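BauA (PDB 6HCP) probably takes up iron across the outer membrane of Acinetobacter baumannii as a TonB-dependent receptor for the ferric siderophore preacinetobactin. Local coordinates at residues Ala671-Leu676 with Arg696-Ser701. Numbering follows the deposited sequence.
Sequences ANIYNL and RTYMLS. With C8E ((hydroxyethyloxy)tri(ethyloxy)octane), chain B; EDO (1,2-ethanediol), chain K; PO4 (phosphate ion), chain C.
Ile673 and Tyr698, a non-hydrogen-bonded antiparallel pair, point the same way, and Ile673 CD1 lies obliquely against the ring, 3.9 Å from Tyr698 CE2. Ile673 CG2, anti to its backbone N, meets Arg696 CG at 3.7 Å, so the isoleucine fills the notch between these side chains. On the same face the Ala671 methyl abuts Leu700 CD2, and the detergent C8E follows this row, its C7 over the centre of the Arg696 guanidinium, 3.4 Å above the plane. The Arg696 chain bends at chi3 (-66°), which places NE, and the guanidinium grips Leu676 O side-on through NE (2.9 Å) and NH2 (3.0 Å). A phosphate, probably from the crystallisation liquor, is weakly held by Arg696 NH1 and hydrogen-bonded by Arg696 of the second and third subunits. On the opposite face Met699 crosses Tyr674 at about a right angle: CE lies 3.9 Å from Tyr674 CD2, while SD sits obliquely, 5.1 Å from the ring centroid, a Met-aromatic contact. Tyr674 OH is hydrogen-bonded to Lys75 O of helix 69-75, so this face turns to the plug. Asn672-Met699 and Tyr674-Thr697 each exchange two backbone hydrogen bonds, registering the last two barrel strands. Strand 645-662 flanks 665-674, and 697-705 pairs onward with 173-181, closing the barrel.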
loop_
_atom_site.group_PDB
_atom_site.type_symbol
_atom_site.label_atom_id
_atom_site.label_comp_id
_atom_site.label_asym_id
_atom_site.label_seq_id
_atom_site.Cartn_x
_atom_site.Cartn_y
_atom_site.Cartn_z
ATOM N N ALA A 671 11.141 -6.975 9.726
ATOM C CA ALA A 671 10.454 -6.069 8.849
ATOM C C ALA A 671 9.218 -5.568 9.595
ATOM O O ALA A 671 8.478 -6.376 10.127
ATOM C CB ALA A 671 10.062 -6.753 7.554
ATOM N N ASN A 672 8.997 -4.244 9.552
ATOM C CA ASN A 672 7.857 -3.619 10.234
ATOM C C ASN A 672 7.303 -2.492 9.360
ATOM O O ASN A 672 8.061 -1.767 8.723
ATOM C CB ASN A 672 8.232 -3.022 11.594
ATOM C CG ASN A 672 8.604 -4.068 12.608
ATOM O OD1 ASN A 672 9.739 -4.565 12.588
ATOM N ND2 ASN A 672 7.583 -4.590 13.264
ATOM N N ILE A 673 5.969 -2.407 9.316
ATOM C CA ILE A 673 5.272 -1.272 8.771
ATOM C C ILE A 673 4.411 -0.695 9.893
ATOM O O ILE A 673 3.556 -1.379 10.420
ATOM C CB ILE A 673 4.392 -1.637 7.550
ATOM C CG1 ILE A 673 5.172 -2.425 6.492
ATOM C CG2 ILE A 673 3.775 -0.370 6.965
ATOM C CD1 ILE A 673 4.321 -2.883 5.324
ATOM N N TYR A 674 4.631 0.587 10.193
ATOM C CA TYR A 674 3.824 1.319 11.156
ATOM C C TYR A 674 2.849 2.230 10.400
ATOM O O TYR A 674 3.229 2.836 9.398
ATOM C CB TYR A 674 4.767 2.088 12.093
ATOM C CG TYR A 674 5.518 1.196 13.051
ATOM C CD1 TYR A 674 4.888 0.657 14.158
ATOM C CD2 TYR A 674 6.821 0.797 12.793
ATOM C CE1 TYR A 674 5.517 -0.271 14.968
ATOM C CE2 TYR A 674 7.486 -0.087 13.630
ATOM C CZ TYR A 674 6.828 -0.637 14.713
ATOM O OH TYR A 674 7.450 -1.503 15.567
ATOM N N ASN A 675 1.689 2.482 10.998
ATOM C CA ASN A 675 0.599 3.217 10.373
ATOM C C ASN A 675 0.397 2.680 8.941
ATOM O O ASN A 675 0.498 3.403 7.957
ATOM C CB ASN A 675 0.827 4.728 10.397
ATOM C CG ASN A 675 -0.407 5.491 9.972
ATOM O OD1 ASN A 675 -1.466 4.890 9.792
ATOM N ND2 ASN A 675 -0.283 6.800 9.792
ATOM N N LEU A 676 0.102 1.388 8.849
ATOM C CA LEU A 676 0.070 0.727 7.543
ATOM C C LEU A 676 -1.052 1.282 6.657
ATOM O O LEU A 676 -0.906 1.265 5.430
ATOM C CB LEU A 676 -0.003 -0.788 7.727
ATOM C CG LEU A 676 -1.354 -1.428 7.999
ATOM C CD1 LEU A 676 -2.000 -1.880 6.701
ATOM C CD2 LEU A 676 -1.171 -2.630 8.922
ATOM N N ARG A 696 2.682 6.275 7.199
ATOM C CA ARG A 696 3.147 4.898 6.995
ATOM C C ARG A 696 4.675 4.903 6.939
ATOM O O ARG A 696 5.251 5.706 6.231
ATOM C CB ARG A 696 2.608 4.342 5.669
ATOM C CG ARG A 696 3.027 2.906 5.390
ATOM C CD ARG A 696 2.622 2.490 3.980
ATOM N NE ARG A 696 1.181 2.442 3.849
ATOM C CZ ARG A 696 0.449 3.019 2.884
ATOM N NH1 ARG A 696 1.016 3.775 1.955
ATOM N NH2 ARG A 696 -0.855 2.800 2.840
ATOM N N THR A 697 5.299 4.018 7.714
ATOM C CA THR A 697 6.735 4.019 7.876
ATOM C C THR A 697 7.204 2.559 7.786
ATOM O O THR A 697 6.677 1.687 8.483
ATOM C CB THR A 697 7.159 4.669 9.211
ATOM O OG1 THR A 697 6.753 6.039 9.253
ATOM C CG2 THR A 697 8.648 4.607 9.437
ATOM N N TYR A 698 8.192 2.315 6.910
ATOM C CA TYR A 698 8.774 0.967 6.715
ATOM C C TYR A 698 10.101 0.883 7.478
ATOM O O TYR A 698 10.895 1.816 7.430
ATOM C CB TYR A 698 9.007 0.682 5.224
ATOM C CG TYR A 698 7.808 0.810 4.302
ATOM C CD1 TYR A 698 7.376 2.045 3.842
ATOM C CD2 TYR A 698 7.149 -0.307 3.821
ATOM C CE1 TYR A 698 6.289 2.169 2.986
ATOM C CE2 TYR A 698 6.028 -0.199 3.010
ATOM C CZ TYR A 698 5.632 1.040 2.547
ATOM O OH TYR A 698 4.596 1.170 1.656
ATOM N N MET A 699 10.331 -0.227 8.182
ATOM C CA MET A 699 11.593 -0.458 8.897
ATOM C C MET A 699 12.102 -1.875 8.615
ATOM O O MET A 699 11.341 -2.846 8.711
ATOM C CB MET A 699 11.419 -0.288 10.409
ATOM C CG MET A 699 10.984 1.131 10.826
ATOM S SD MET A 699 11.015 1.285 12.623
ATOM C CE MET A 699 10.152 2.842 12.879
ATOM N N LEU A 700 13.393 -1.972 8.268
ATOM C CA LEU A 700 14.069 -3.268 8.111
ATOM C C LEU A 700 15.305 -3.317 9.006
ATOM O O LEU A 700 16.019 -2.333 9.103
ATOM C CB LEU A 700 14.489 -3.448 6.652
ATOM C CG LEU A 700 13.355 -3.390 5.623
ATOM C CD1 LEU A 700 13.916 -3.309 4.207
ATOM C CD2 LEU A 700 12.420 -4.576 5.771
ATOM N N SER A 701 15.585 -4.498 9.566
ATOM C CA SER A 701 16.851 -4.704 10.214
ATOM C C SER A 701 17.323 -6.145 10.026
ATOM O O SER A 701 16.517 -7.069 9.924
ATOM C CB SER A 701 16.826 -4.315 11.681
ATOM O OG SER A 701 16.042 -5.192 12.458
HETATM C C2 C8E B . -0.089 -4.112 2.870
HETATM C C3 C8E B . -0.594 -3.414 1.605
HETATM C C4 C8E B . -1.339 -2.111 1.926
HETATM C C5 C8E B . -1.757 -1.336 0.668
HETATM C C6 C8E B . -0.614 -0.672 -0.105
HETATM C C7 C8E B . 0.254 0.187 0.805
HETATM C C8 C8E B . 1.477 -0.590 1.296
HETATM O O9 C8E B . 1.958 -1.398 0.220
HETATM C C10 C8E B . 3.164 -2.081 0.541
HETATM C C11 C8E B . 3.088 -3.490 -0.027
HETATM O O12 C8E B . 3.435 -4.432 0.991
HETATM C C13 C8E B . 3.218 -5.790 0.588
HETATM C C14 C8E B . 4.374 -6.693 1.023
HETATM O O15 C8E B . 5.022 -6.158 2.185
HETATM C C16 C8E B . 6.289 -5.539 1.933
HETATM C C17 C8E B . 7.184 -5.618 3.172
HETATM O O18 C8E B . 8.248 -4.666 3.060
HETATM C C19 C8E B . 9.044 -4.598 4.239
HETATM C C20 C8E B . 9.189 -3.151 4.710
HETATM C C1 EDO K . 9.808 -7.624 13.738
HETATM O O1 EDO K . 10.333 -7.978 15.069
HETATM C C2 EDO K . 8.344 -8.102 13.672
HETATM O O2 EDO K . 7.527 -7.367 14.610
HETATM P P PO4 C . -0.476 4.773 -1.320
HETATM O O1 PO4 C . -1.274 4.167 -2.462
HETATM O O2 PO4 C . -1.355 5.142 -0.128
HETATM O O3 PO4 C . 0.279 5.983 -1.807
HETATM O O4 PO4 C . 0.538 3.738 -0.893
#